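Local atomic coordinates of HD-GYP domain-containing protein (Bdellovibrio bacteriovorus, PDB entry 3TM8), a protein that is an unconventional HD-GYP protein with a two-iron centre, related to metal-dependent phosphodiesterases that hydrolyse cyclic di-GMP. Residues 170-175 with 199-204; 141-146 with 174-179; 193-198 with 248-253; 231-236 with 256-261. All coordinates share one frame; numbering follows the deposited sequence.

Contact 1 of 4, residues 170-175 with 199-204. With FE (Fe (III) ion), chain D; FE (Fe (III) ion), chain E; DMS (dimethyl sulfoxide), chain F.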
loop_
_atom_site.group_PDB
_atom_site.type_symbol
_atom_site.label_atom_id
_atom_site.label_comp_id
_atom_site.label_asym_id
_atom_site.label_seq_id
_atom_site.Cartn_x
_atom_site.Cartn_y
_atom_site.Cartn_z
ATOM N N HIS A 170 0.594 3.420 1.608
ATOM C CA HIS A 170 -0.720 3.468 2.246
ATOM C C HIS A 170 -1.621 2.330 1.736
ATOM O O HIS A 170 -2.347 1.704 2.511
ATOM C CB HIS A 170 -1.302 4.871 2.012
ATOM C CG HIS A 170 -2.782 5.003 2.219
ATOM N ND1 HIS A 170 -3.389 4.951 3.459
ATOM C CD2 HIS A 170 -3.771 5.268 1.331
ATOM C CE1 HIS A 170 -4.687 5.164 3.318
ATOM N NE2 HIS A 170 -4.946 5.356 2.039
ATOM N N GLY A 171 -1.538 2.010 0.444
ATOM C CA GLY A 171 -2.277 0.877 -0.089
ATOM C C GLY A 171 -1.848 -0.429 0.564
ATOM O O GLY A 171 -2.685 -1.274 0.909
ATOM N N VAL A 172 -0.546 -0.621 0.745
ATOM C CA VAL A 172 -0.101 -1.840 1.417
ATOM C C VAL A 172 -0.637 -1.897 2.855
ATOM O O VAL A 172 -1.138 -2.929 3.310
ATOM C CB VAL A 172 1.438 -1.996 1.403
ATOM C CG1 VAL A 172 1.828 -3.308 2.072
ATOM C CG2 VAL A 172 1.983 -1.939 -0.034
ATOM N N THR A 173 -0.578 -0.771 3.554
ATOM C CA THR A 173 -1.062 -0.730 4.925
ATOM C C THR A 173 -2.552 -1.040 4.996
ATOM O O THR A 173 -2.985 -1.847 5.817
ATOM C CB THR A 173 -0.770 0.628 5.571
ATOM O OG1 THR A 173 0.645 0.753 5.700
ATOM C CG2 THR A 173 -1.398 0.704 6.954
ATOM N N VAL A 174 -3.326 -0.406 4.124
ATOM C CA VAL A 174 -4.760 -0.641 4.098
ATOM C C VAL A 174 -5.049 -2.107 3.738
ATOM O O VAL A 174 -5.948 -2.718 4.311
ATOM C CB VAL A 174 -5.471 0.376 3.175
ATOM C CG1 VAL A 174 -6.935 0.010 2.957
ATOM C CG2 VAL A 174 -5.369 1.768 3.764
ATOM N N SER A 175 -4.266 -2.696 2.837
ATOM C CA SER A 175 -4.477 -4.100 2.496
ATOM C C SER A 175 -4.183 -5.025 3.675
ATOM O O SER A 175 -4.855 -6.044 3.866
ATOM C CB SER A 175 -3.643 -4.490 1.274
ATOM O OG SER A 175 -2.309 -4.828 1.622
ATOM N N GLY A 199 -7.560 -4.966 -4.341
ATOM C CA GLY A 199 -8.306 -3.728 -4.380
ATOM C C GLY A 199 -7.804 -2.740 -3.350
ATOM O O GLY A 199 -7.634 -1.548 -3.648
ATOM N N ALA A 200 -7.524 -3.225 -2.142
ATOM C CA ALA A 200 -6.962 -2.360 -1.109
ATOM C C ALA A 200 -5.604 -1.789 -1.528
ATOM O O ALA A 200 -5.320 -0.613 -1.345
ATOM C CB ALA A 200 -6.869 -3.101 0.216
ATOM N N LEU A 201 -4.764 -2.623 -2.111
ATOM C CA LEU A 201 -3.466 -2.158 -2.546
ATOM C C LEU A 201 -3.590 -1.018 -3.562
ATOM O O LEU A 201 -2.825 -0.047 -3.508
ATOM C CB LEU A 201 -2.698 -3.337 -3.125
ATOM C CG LEU A 201 -1.273 -3.089 -3.575
ATOM C CD1 LEU A 201 -0.447 -2.505 -2.446
ATOM C CD2 LEU A 201 -0.687 -4.402 -4.053
ATOM N N LEU A 202 -4.554 -1.133 -4.467
ATOM C CA LEU A 202 -4.718 -0.188 -5.558
ATOM C C LEU A 202 -5.744 0.907 -5.282
ATOM O O LEU A 202 -6.015 1.722 -6.164
ATOM C CB LEU A 202 -5.107 -0.940 -6.829
ATOM C CG LEU A 202 -4.148 -2.037 -7.317
ATOM C CD1 LEU A 202 -4.746 -2.753 -8.522
ATOM C CD2 LEU A 202 -2.773 -1.453 -7.658
ATOM N N HIS A 203 -6.301 0.934 -4.070
ATOM C CA HIS A 203 -7.534 1.684 -3.849
ATOM C C HIS A 203 -7.430 3.164 -4.196
ATOM O O HIS A 203 -8.398 3.756 -4.675
ATOM C CB HIS A 203 -8.096 1.481 -2.432
ATOM C CG HIS A 203 -7.416 2.287 -1.368
ATOM N ND1 HIS A 203 -6.249 1.887 -0.746
ATOM C CD2 HIS A 203 -7.749 3.478 -0.811
ATOM C CE1 HIS A 203 -5.898 2.795 0.150
ATOM N NE2 HIS A 203 -6.798 3.764 0.138
ATOM N N ASP A 204 -6.259 3.759 -3.961
ATOM C CA ASP A 204 -6.080 5.201 -4.137
ATOM C C ASP A 204 -5.431 5.580 -5.456
ATOM O O ASP A 204 -4.804 6.636 -5.579
ATOM C CB ASP A 204 -5.335 5.799 -2.943
ATOM C CG ASP A 204 -6.281 6.256 -1.842
ATOM O OD1 ASP A 204 -7.469 6.503 -2.154
ATOM O OD2 ASP A 204 -5.839 6.367 -0.673
HETATM FE FE FE D . -6.805 5.820 1.105
HETATM FE FE FE E . -9.123 7.217 -0.988
HETATM S S DMS F . 2.235 2.584 8.613
HETATM O O DMS F . 1.834 2.730 6.901
HETATM C C1 DMS F . 0.740 2.943 9.572
HETATM C C2 DMS F . 2.372 0.823 8.974
HETATM O O HOH W 1 -8.659 6.049 0.472
#
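The carbonyl oxygen A200 O, which lies beside G171 O across the contact, is gripped twice by H203. The ring nitrogen H203 ND1 donates to A200 O at 2.7 Å, with an angle of 164° at the hydrogen. The acceptor lies in both the ring plane and its own carbonyl plane, and H203 N adds a longer backbone bond at 3.3 Å to A200 O. With ND1 committed in this way, the rotation of the H203 ring is fixed and NE2 faces the metal. One iron(III) is bound by H170 NE2 at 2.1 Å, H203 NE2 at 2.3 Å and D204 OD2 at 2.1 Å. The two imidazoles meet obliquely, their planes 62° apart. On H170, CG lies anti to the backbone N (chi1 162°), which carries the ring toward the iron, while D288 takes a hydrogen bond from its ND1. D204 spans both metals, OD1 reaching the second iron, and a water bridges the pair; N285 is a further ligand of the first. Behind the site the helices press backbone to backbone: G171 CA makes a CH...O contact with L201 O at 3.6 Å, and the A200 methyl CB sits 3.5 Å from S175 CA. G171 CA and L201 CA are 4.1 Å apart, the closest backbone approach of the two segments. Adjacent H203 and D204 form the HD pair that names the family. Each imidazole turns one nitrogen to iron and the other to a protein oxygen, which probably preorganises the first shell and strengthens donation to the metal.

Contact 2 of 4, residues 141-146 with 174-179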
loop_
_atom_site.group_PDB
_atom_site.type_symbol
_atom_site.label_atom_id
_atom_site.label_comp_id
_atom_site.label_asym_id
_atom_site.label_seq_id
_atom_site.Cartn_x
_atom_site.Cartn_y
_atom_site.Cartn_z
ATOM N N GLY A 141 -2.131 -12.548 -3.503
ATOM C CA GLY A 141 -2.399 -13.860 -2.942
ATOM C C GLY A 141 -1.258 -14.339 -2.065
ATOM O O GLY A 141 -1.472 -14.877 -0.982
ATOM N N LYS A 142 -0.026 -14.140 -2.528
ATOM C CA LYS A 142 1.131 -14.522 -1.726
ATOM C C LYS A 142 1.168 -13.720 -0.430
ATOM O O LYS A 142 1.551 -14.229 0.616
ATOM C CB LYS A 142 2.434 -14.326 -2.510
ATOM C CG LYS A 142 2.543 -15.231 -3.726
ATOM C CD LYS A 142 3.767 -14.894 -4.574
ATOM C CE LYS A 142 5.062 -15.055 -3.796
ATOM N NZ LYS A 142 5.414 -16.477 -3.530
ATOM N N TYR A 143 0.759 -12.459 -0.508
ATOM C CA TYR A 143 0.725 -11.583 0.655
ATOM C C TYR A 143 -0.304 -12.054 1.683
ATOM O O TYR A 143 -0.013 -12.115 2.883
ATOM C CB TYR A 143 0.463 -10.134 0.229
ATOM C CG TYR A 143 0.702 -9.153 1.346
ATOM C CD1 TYR A 143 1.929 -9.104 2.002
ATOM C CD2 TYR A 143 -0.285 -8.260 1.745
ATOM C CE1 TYR A 143 2.158 -8.222 3.025
ATOM C CE2 TYR A 143 -0.059 -7.366 2.775
ATOM C CZ TYR A 143 1.165 -7.354 3.409
ATOM O OH TYR A 143 1.430 -6.491 4.436
ATOM N N VAL A 144 -1.498 -12.400 1.222
ATOM C CA VAL A 144 -2.498 -12.960 2.133
ATOM C C VAL A 144 -1.891 -14.156 2.871
ATOM O O VAL A 144 -2.007 -14.279 4.096
ATOM C CB VAL A 144 -3.791 -13.410 1.405
ATOM C CG1 VAL A 144 -4.713 -14.194 2.357
ATOM C CG2 VAL A 144 -4.520 -12.212 0.821
ATOM N N ASN A 145 -1.231 -15.040 2.130
ATOM C CA ASN A 145 -0.649 -16.218 2.754
ATOM C C ASN A 145 0.436 -15.872 3.763
ATOM O O ASN A 145 0.525 -16.495 4.818
ATOM C CB ASN A 145 -0.137 -17.207 1.710
ATOM C CG ASN A 145 0.397 -18.468 2.341
ATOM O OD1 ASN A 145 -0.329 -19.167 3.046
ATOM N ND2 ASN A 145 1.668 -18.765 2.099
ATOM N N PHE A 146 1.260 -14.879 3.440
ATOM C CA PHE A 146 2.298 -14.430 4.356
ATOM C C PHE A 146 1.698 -13.924 5.670
ATOM O O PHE A 146 2.136 -14.311 6.758
ATOM C CB PHE A 146 3.135 -13.341 3.679
ATOM C CG PHE A 146 4.132 -12.654 4.593
ATOM C CD1 PHE A 146 5.217 -13.345 5.120
ATOM C CD2 PHE A 146 3.991 -11.306 4.906
ATOM C CE1 PHE A 146 6.138 -12.709 5.951
ATOM C CE2 PHE A 146 4.904 -10.666 5.732
ATOM C CZ PHE A 146 5.983 -11.367 6.254
ATOM N N VAL A 174 -3.326 -0.406 4.124
ATOM C CA VAL A 174 -4.760 -0.641 4.098
ATOM C C VAL A 174 -5.049 -2.107 3.738
ATOM O O VAL A 174 -5.948 -2.718 4.311
ATOM C CB VAL A 174 -5.471 0.376 3.175
ATOM C CG1 VAL A 174 -6.935 0.010 2.957
ATOM C CG2 VAL A 174 -5.369 1.768 3.764
ATOM N N SER A 175 -4.266 -2.696 2.837
ATOM C CA SER A 175 -4.477 -4.100 2.496
ATOM C C SER A 175 -4.183 -5.025 3.675
ATOM O O SER A 175 -4.855 -6.044 3.866
ATOM C CB SER A 175 -3.643 -4.490 1.274
ATOM O OG SER A 175 -2.309 -4.828 1.622
ATOM N N THR A 176 -3.189 -4.661 4.476
ATOM C CA THR A 176 -2.794 -5.442 5.641
ATOM C C THR A 176 -3.915 -5.436 6.689
ATOM O O THR A 176 -4.307 -6.491 7.211
ATOM C CB THR A 176 -1.487 -4.889 6.248
ATOM O OG1 THR A 176 -0.486 -4.784 5.224
ATOM C CG2 THR A 176 -0.965 -5.797 7.352
ATOM N N LEU A 177 -4.432 -4.245 6.986
ATOM C CA LEU A 177 -5.546 -4.113 7.910
ATOM C C LEU A 177 -6.773 -4.815 7.354
ATOM O O LEU A 177 -7.533 -5.425 8.100
ATOM C CB LEU A 177 -5.860 -2.644 8.166
ATOM C CG LEU A 177 -4.786 -1.801 8.854
ATOM C CD1 LEU A 177 -5.179 -0.330 8.830
ATOM C CD2 LEU A 177 -4.551 -2.274 10.292
ATOM N N SER A 178 -6.964 -4.751 6.040
ATOM C CA SER A 178 -8.114 -5.413 5.427
ATOM C C SER A 178 -8.057 -6.940 5.548
ATOM O O SER A 178 -9.079 -7.587 5.801
ATOM C CB SER A 178 -8.269 -5.001 3.959
ATOM O OG SER A 178 -8.589 -3.621 3.835
ATOM N N ILE A 179 -6.875 -7.517 5.356
ATOM C CA ILE A 179 -6.719 -8.966 5.522
ATOM C C ILE A 179 -7.065 -9.366 6.954
ATOM O O ILE A 179 -7.819 -10.320 7.192
ATOM C CB ILE A 179 -5.273 -9.428 5.204
ATOM C CG1 ILE A 179 -4.990 -9.307 3.705
ATOM C CG2 ILE A 179 -5.051 -10.871 5.690
ATOM C CD1 ILE A 179 -3.505 -9.294 3.356
#
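Helix 130-149 meets helix 167-185 of the HD domain where Y143 and V144 face S175, T176 and I179. The short segments cross at -57° with their axes 10.6 Å apart, a spacing wide enough for side chains to fill the interface. Y143 does most of the reaching: its CG stands anti to the backbone N (chi1 -168°), sending the ring across to the other helix. At the far end Y143 OH donates to T176 OG1 at 2.7 Å, and the acceptor lies near the plane of the ring, at its edge. The two side chains cross at about a right angle. T176 OG1 in turn donates to the carbonyl of V172, one turn back, so the threonine hydroxyl is held by two bonds. The CE2 flank of the tyrosine runs past S175 OG at 3.6 Å, but that hydroxyl bonds to V172 O instead. Nearer the root of the tyrosine, the I179 methyl CD1 lies 3.7 Å from Y143 CD2 and 4.0 Å from V144 CG2. It approaches the ring obliquely. This is also where the backbones come nearest, V144 CA and I179 CA being 6.7 Å apart. On its other flanks Y143 touches I112 and Q116 of helix 105-125 and V157 of helix 153-158. All five touching residues are buried, so the phenol would be costly to enclose without a partner; the bond to T176, passed on to V172 O, satisfies the hydroxyl donors and lets a buried, largely apolar interface admit the phenol end.

Contact 3 of 4, residues 193-198 with 248-253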
loop_
_atom_site.group_PDB
_atom_site.type_symbol
_atom_site.label_atom_id
_atom_site.label_comp_id
_atom_site.label_asym_id
_atom_site.label_seq_id
_atom_site.Cartn_x
_atom_site.Cartn_y
_atom_site.Cartn_z
ATOM N N THR A 193 -10.434 -12.987 -0.532
ATOM C CA THR A 193 -9.365 -12.332 0.213
ATOM C C THR A 193 -8.277 -11.821 -0.728
ATOM O O THR A 193 -7.688 -10.771 -0.488
ATOM C CB THR A 193 -8.764 -13.230 1.316
ATOM O OG1 THR A 193 -8.168 -14.390 0.722
ATOM C CG2 THR A 193 -9.845 -13.646 2.314
ATOM N N GLN A 194 -8.021 -12.548 -1.813
ATOM C CA GLN A 194 -7.059 -12.089 -2.810
ATOM C C GLN A 194 -7.532 -10.781 -3.452
ATOM O O GLN A 194 -6.764 -9.834 -3.587
ATOM C CB GLN A 194 -6.849 -13.145 -3.889
ATOM C CG GLN A 194 -5.918 -12.701 -4.999
ATOM C CD GLN A 194 -5.719 -13.805 -6.006
ATOM O OE1 GLN A 194 -6.638 -14.590 -6.264
ATOM N NE2 GLN A 194 -4.519 -13.907 -6.550
ATOM N N LEU A 195 -8.794 -10.731 -3.859
ATOM C CA LEU A 195 -9.323 -9.550 -4.535
ATOM C C LEU A 195 -9.482 -8.356 -3.590
ATOM O O LEU A 195 -9.270 -7.215 -3.998
ATOM C CB LEU A 195 -10.640 -9.869 -5.246
ATOM C CG LEU A 195 -10.494 -10.865 -6.404
ATOM C CD1 LEU A 195 -11.834 -11.102 -7.076
ATOM C CD2 LEU A 195 -9.445 -10.380 -7.415
ATOM N N LEU A 196 -9.829 -8.625 -2.335
ATOM C CA LEU A 196 -9.873 -7.609 -1.290
ATOM C C LEU A 196 -8.498 -6.971 -1.127
ATOM O O LEU A 196 -8.365 -5.748 -1.067
ATOM C CB LEU A 196 -10.325 -8.239 0.031
ATOM C CG LEU A 196 -10.179 -7.396 1.299
ATOM C CD1 LEU A 196 -11.094 -6.186 1.249
ATOM C CD2 LEU A 196 -10.448 -8.236 2.545
ATOM N N THR A 197 -7.477 -7.819 -1.056
ATOM C CA THR A 197 -6.109 -7.362 -0.867
ATOM C C THR A 197 -5.650 -6.536 -2.067
ATOM O O THR A 197 -5.071 -5.448 -1.917
ATOM C CB THR A 197 -5.176 -8.560 -0.634
ATOM O OG1 THR A 197 -5.605 -9.246 0.548
ATOM C CG2 THR A 197 -3.725 -8.115 -0.473
ATOM N N LEU A 198 -5.918 -7.048 -3.264
ATOM C CA LEU A 198 -5.552 -6.340 -4.485
ATOM C C LEU A 198 -6.254 -4.982 -4.595
ATOM O O LEU A 198 -5.627 -3.962 -4.921
ATOM C CB LEU A 198 -5.857 -7.210 -5.705
ATOM C CG LEU A 198 -5.516 -6.635 -7.074
ATOM C CD1 LEU A 198 -4.033 -6.261 -7.171
ATOM C CD2 LEU A 198 -5.914 -7.636 -8.163
ATOM N N GLN A 248 -13.808 -7.019 -11.342
ATOM C CA GLN A 248 -14.888 -6.130 -10.923
ATOM C C GLN A 248 -14.765 -5.717 -9.455
ATOM O O GLN A 248 -15.013 -4.563 -9.111
ATOM C CB GLN A 248 -16.257 -6.763 -11.176
ATOM C CG GLN A 248 -17.405 -5.794 -10.936
ATOM C CD GLN A 248 -17.364 -4.603 -11.881
ATOM O OE1 GLN A 248 -17.232 -4.766 -13.095
ATOM N NE2 GLN A 248 -17.471 -3.398 -11.328
ATOM N N THR A 249 -14.381 -6.653 -8.591
ATOM C CA THR A 249 -14.226 -6.346 -7.174
ATOM C C THR A 249 -13.197 -5.233 -6.962
ATOM O O THR A 249 -13.376 -4.354 -6.119
ATOM C CB THR A 249 -13.777 -7.577 -6.380
ATOM O OG1 THR A 249 -14.794 -8.585 -6.443
ATOM C CG2 THR A 249 -13.507 -7.208 -4.926
ATOM N N VAL A 250 -12.109 -5.284 -7.727
ATOM C CA VAL A 250 -11.054 -4.280 -7.630
ATOM C C VAL A 250 -11.563 -2.912 -8.104
ATOM O O VAL A 250 -11.330 -1.889 -7.452
ATOM C CB VAL A 250 -9.818 -4.740 -8.430
ATOM C CG1 VAL A 250 -8.772 -3.643 -8.483
ATOM C CG2 VAL A 250 -9.246 -6.022 -7.813
ATOM N N ILE A 251 -12.267 -2.898 -9.232
ATOM C CA ILE A 251 -12.912 -1.680 -9.713
ATOM C C ILE A 251 -13.870 -1.129 -8.659
ATOM O O ILE A 251 -13.895 0.068 -8.399
ATOM C CB ILE A 251 -13.679 -1.924 -11.035
ATOM C CG1 ILE A 251 -12.703 -2.330 -12.149
ATOM C CG2 ILE A 251 -14.496 -0.686 -11.430
ATOM C CD1 ILE A 251 -13.379 -3.037 -13.323
ATOM N N ASN A 252 -14.665 -2.007 -8.052
ATOM C CA ASN A 252 -15.588 -1.568 -7.009
ATOM C C ASN A 252 -14.874 -0.937 -5.828
ATOM O O ASN A 252 -15.315 0.076 -5.304
ATOM C CB ASN A 252 -16.439 -2.729 -6.506
ATOM C CG ASN A 252 -17.420 -3.222 -7.544
ATOM O OD1 ASN A 252 -17.670 -2.551 -8.549
ATOM N ND2 ASN A 252 -17.989 -4.401 -7.306
ATOM N N ILE A 253 -13.778 -1.546 -5.392
ATOM C CA ILE A 253 -13.036 -1.006 -4.261
ATOM C C ILE A 253 -12.416 0.355 -4.611
ATOM O O ILE A 253 -12.499 1.309 -3.835
ATOM C CB ILE A 253 -11.997 -2.010 -3.755
ATOM C CG1 ILE A 253 -12.709 -3.188 -3.079
ATOM C CG2 ILE A 253 -11.020 -1.343 -2.796
ATOM C CD1 ILE A 253 -11.807 -4.397 -2.859
#
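L198 CD2 lies 3.7 Å from V250 CG2, the closest approach between these two helical segments, and the two side chains meet at a slant. V250 holds CG1 anti to the backbone N (chi1 173°), which leaves the CG2 branch to face the leucine. L195, one turn before L198, meets T249, the residue before V250, and the two side chains cross at about a right angle: L195 CB touches the methyl T249 CG2 at 3.9 Å, while L195 CD1 lies beside T249 OG1 at 3.9 Å. The third point of the first shell is the end of I253, whose CD1 rests 4.0 Å from L195 O and 4.1 Å from L196 CA. Here a methyl meets backbone rather than another side chain. These three residues of helix 248-256, at T249, V250 and I253, follow the i, i+1, i+4 pattern of one helix face. The segments run in broadly the same direction, crossing at -38° with axes 8.7 Å apart. Further out, some polar groups bond within their own helix: T197 OG1 donates to T193 O, and Q248 NE2 bonds to N252 OD1 at 2.9 Å, while N252 ND2 reaches D275. Y133 of helix 130-149 touches both L198 and V250, and V281 of helix 276-293 touches both L196 and I253. I253 also packs on the iron ligand H203, and its carbonyl takes a hydrogen bond from the iron ligand H257. No hydrogen bond passes between the two segments, so their union rests on dispersion and burial, with the second-shell I253 connecting this apolar packing to the metal site.

Contact 4 of 4, residues 231-236 with 256-261. With FE (Fe (III) ion), chain E.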
loop_
_atom_site.group_PDB
_atom_site.type_symbol
_atom_site.label_atom_id
_atom_site.label_comp_id
_atom_site.label_asym_id
_atom_site.label_seq_id
_atom_site.Cartn_x
_atom_site.Cartn_y
_atom_site.Cartn_z
ATOM N N LYS A 231 -13.088 13.881 -5.773
ATOM C CA LYS A 231 -13.091 13.305 -7.118
ATOM C C LYS A 231 -12.323 11.985 -7.254
ATOM O O LYS A 231 -12.536 11.240 -8.214
ATOM C CB LYS A 231 -12.527 14.310 -8.124
ATOM C CG LYS A 231 -13.340 15.594 -8.248
ATOM C CD LYS A 231 -12.685 16.570 -9.221
ATOM C CE LYS A 231 -13.624 17.703 -9.625
ATOM N NZ LYS A 231 -14.057 18.548 -8.475
ATOM N N HIS A 232 -11.416 11.692 -6.327
ATOM C CA HIS A 232 -10.461 10.606 -6.589
ATOM C C HIS A 232 -11.046 9.190 -6.791
ATOM O O HIS A 232 -10.574 8.457 -7.662
ATOM C CB HIS A 232 -9.263 10.623 -5.617
ATOM C CG HIS A 232 -9.520 9.968 -4.297
ATOM N ND1 HIS A 232 -10.090 10.638 -3.236
ATOM C CD2 HIS A 232 -9.229 8.725 -3.846
ATOM C CE1 HIS A 232 -10.166 9.823 -2.196
ATOM N NE2 HIS A 232 -9.659 8.654 -2.543
ATOM N N PRO A 233 -12.059 8.790 -6.002
ATOM C CA PRO A 233 -12.568 7.435 -6.258
ATOM C C PRO A 233 -13.293 7.367 -7.597
ATOM O O PRO A 233 -13.209 6.367 -8.304
ATOM C CB PRO A 233 -13.563 7.186 -5.120
ATOM C CG PRO A 233 -13.448 8.341 -4.194
ATOM C CD PRO A 233 -12.728 9.456 -4.872
ATOM N N ILE A 234 -14.003 8.437 -7.933
ATOM C CA ILE A 234 -14.761 8.502 -9.174
ATOM C C ILE A 234 -13.826 8.459 -10.375
ATOM O O ILE A 234 -14.017 7.661 -11.295
ATOM C CB ILE A 234 -15.628 9.780 -9.227
ATOM C CG1 ILE A 234 -16.640 9.768 -8.078
ATOM C CG2 ILE A 234 -16.331 9.895 -10.575
ATOM C CD1 ILE A 234 -17.416 11.064 -7.915
ATOM N N GLU A 235 -12.805 9.311 -10.353
ATOM C CA GLU A 235 -11.830 9.360 -11.434
ATOM C C GLU A 235 -11.018 8.075 -11.523
ATOM O O GLU A 235 -10.780 7.557 -12.616
ATOM C CB GLU A 235 -10.907 10.567 -11.278
ATOM C CG GLU A 235 -11.589 11.886 -11.587
ATOM C CD GLU A 235 -10.617 13.042 -11.656
ATOM O OE1 GLU A 235 -9.433 12.844 -11.312
ATOM O OE2 GLU A 235 -11.038 14.146 -12.057
ATOM N N GLY A 236 -10.591 7.563 -10.372
ATOM C CA GLY A 236 -9.837 6.323 -10.330
ATOM C C GLY A 236 -10.589 5.183 -10.992
ATOM O O GLY A 236 -10.048 4.468 -11.837
ATOM N N GLN A 256 -15.511 2.763 -4.714
ATOM C CA GLN A 256 -16.476 2.837 -3.607
ATOM C C GLN A 256 -15.844 2.991 -2.226
ATOM O O GLN A 256 -16.554 3.054 -1.223
ATOM C CB GLN A 256 -17.395 1.604 -3.591
ATOM C CG GLN A 256 -18.191 1.381 -4.855
ATOM C CD GLN A 256 -18.973 0.071 -4.805
ATOM O OE1 GLN A 256 -18.956 -0.638 -3.798
ATOM N NE2 GLN A 256 -19.657 -0.255 -5.894
ATOM N N HIS A 257 -14.518 3.030 -2.156
ATOM C CA HIS A 257 -13.867 2.924 -0.854
ATOM C C HIS A 257 -14.013 4.170 0.023
ATOM O O HIS A 257 -13.643 4.130 1.191
ATOM C CB HIS A 257 -12.385 2.602 -1.020
ATOM C CG HIS A 257 -11.582 3.767 -1.513
ATOM N ND1 HIS A 257 -11.337 3.997 -2.850
ATOM C CD2 HIS A 257 -11.009 4.799 -0.846
ATOM C CE1 HIS A 257 -10.630 5.108 -2.985
ATOM N NE2 HIS A 257 -10.422 5.616 -1.783
ATOM N N GLU A 258 -14.504 5.276 -0.540
ATOM C CA GLU A 258 -14.774 6.472 0.266
ATOM C C GLU A 258 -16.246 6.563 0.658
ATOM O O GLU A 258 -16.672 7.531 1.290
ATOM C CB GLU A 258 -14.357 7.748 -0.462
ATOM C CG GLU A 258 -12.868 7.841 -0.748
ATOM C CD GLU A 258 -11.994 7.887 0.498
ATOM O OE1 GLU A 258 -12.515 7.938 1.632
ATOM O OE2 GLU A 258 -10.763 7.882 0.333
ATOM N N GLU A 259 -17.033 5.559 0.287
ATOM C CA GLU A 259 -18.443 5.558 0.637
ATOM C C GLU A 259 -18.609 5.173 2.096
ATOM O O GLU A 259 -17.802 4.427 2.648
ATOM C CB GLU A 259 -19.231 4.628 -0.286
ATOM C CG GLU A 259 -19.181 5.049 -1.748
ATOM C CD GLU A 259 -19.410 6.546 -1.939
ATOM O OE1 GLU A 259 -20.504 7.041 -1.581
ATOM O OE2 GLU A 259 -18.500 7.232 -2.455
ATOM N N THR A 260 -19.657 5.706 2.717
ATOM C CA THR A 260 -19.925 5.465 4.127
ATOM C C THR A 260 -21.300 4.836 4.245
ATOM O O THR A 260 -22.128 4.975 3.346
ATOM C CB THR A 260 -19.870 6.777 4.935
ATOM O OG1 THR A 260 -20.841 7.694 4.420
ATOM C CG2 THR A 260 -18.491 7.407 4.829
ATOM N N ILE A 261 -21.554 4.140 5.343
ATOM C CA ILE A 261 -22.752 3.322 5.383
ATOM C C ILE A 261 -24.015 4.172 5.432
ATOM O O ILE A 261 -25.093 3.698 5.084
ATOM C CB ILE A 261 -22.717 2.239 6.498
ATOM C CG1 ILE A 261 -22.676 2.861 7.898
ATOM C CG2 ILE A 261 -21.556 1.281 6.276
ATOM C CD1 ILE A 261 -22.778 1.833 9.027
HETATM FE FE FE E . -9.123 7.217 -0.988
HETATM O O HOH W 1 -8.659 6.049 0.472
#
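Two ring nitrogens, H232 NE2 and H257 NE2, approach to 3.2 Å without a hydrogen bond, because both are adjacent ligands of one iron(III). H232 NE2, H257 NE2 and E258 OE2 each bind that metal at 2.2 Å. The imidazoles meet rim to rim with their planes 51° apart, neither lying over the other's face. E258 OE2 sits at the edge of the H232 ring, in its plane, although the carboxylate as a whole is turned 73° from it. The glutamate chain bends at chi2 (-63°), which folds its carboxylate round to the iron. Second-shell carbonyls fix the far nitrogens: W229 O accepts from H232 ND1, and I253 O from H257 ND1. D204 OD1 and the bridging water also bind this iron, coupling it to its partner. Beside the ligands P233 forms an apolar shoulder. Its CG touches E258 CG at 3.5 Å, its CB faces H257 CE1 obliquely at 4.2 Å, and its CD lies over the rim of one face of the H232 ring. A kink falls here, since the nitrogens of P233 and I234 lack bonds to the preceding turn. On the other segment, a type I turn from Q256 to E259, closed by E259 N to Q256 O at 3.0 Å, presents adjacent H257 and E258. The contact thus joins helix 223-240 to the loop leaving helix 248-256; helix 276-293 lies alongside, its A278 touching Q256, its N285 touching E258 and its S282 hydrogen-bonded to E259 O.

From the N terminus, contact 2 comes first, closing the chain between helices 130-149 and 167-185. Contact 1 opens on that second helix, sharing V174 and S175 with contact 2, and closes at the end of helix 190-202. Contact 3 starts before contact 1 has closed, so the two cross; its long loop runs to helix 248-256 and takes in helix 223-240. Contact 4 opens on helix 223-240 and closes just beyond 248-253, crossing contact 3. None lies wholly within another. Contacts 1 and 4 follow in series yet meet in space, the D204 carboxylate and the bridging water joining the two irons, whereas contacts 2 and 4 do not touch.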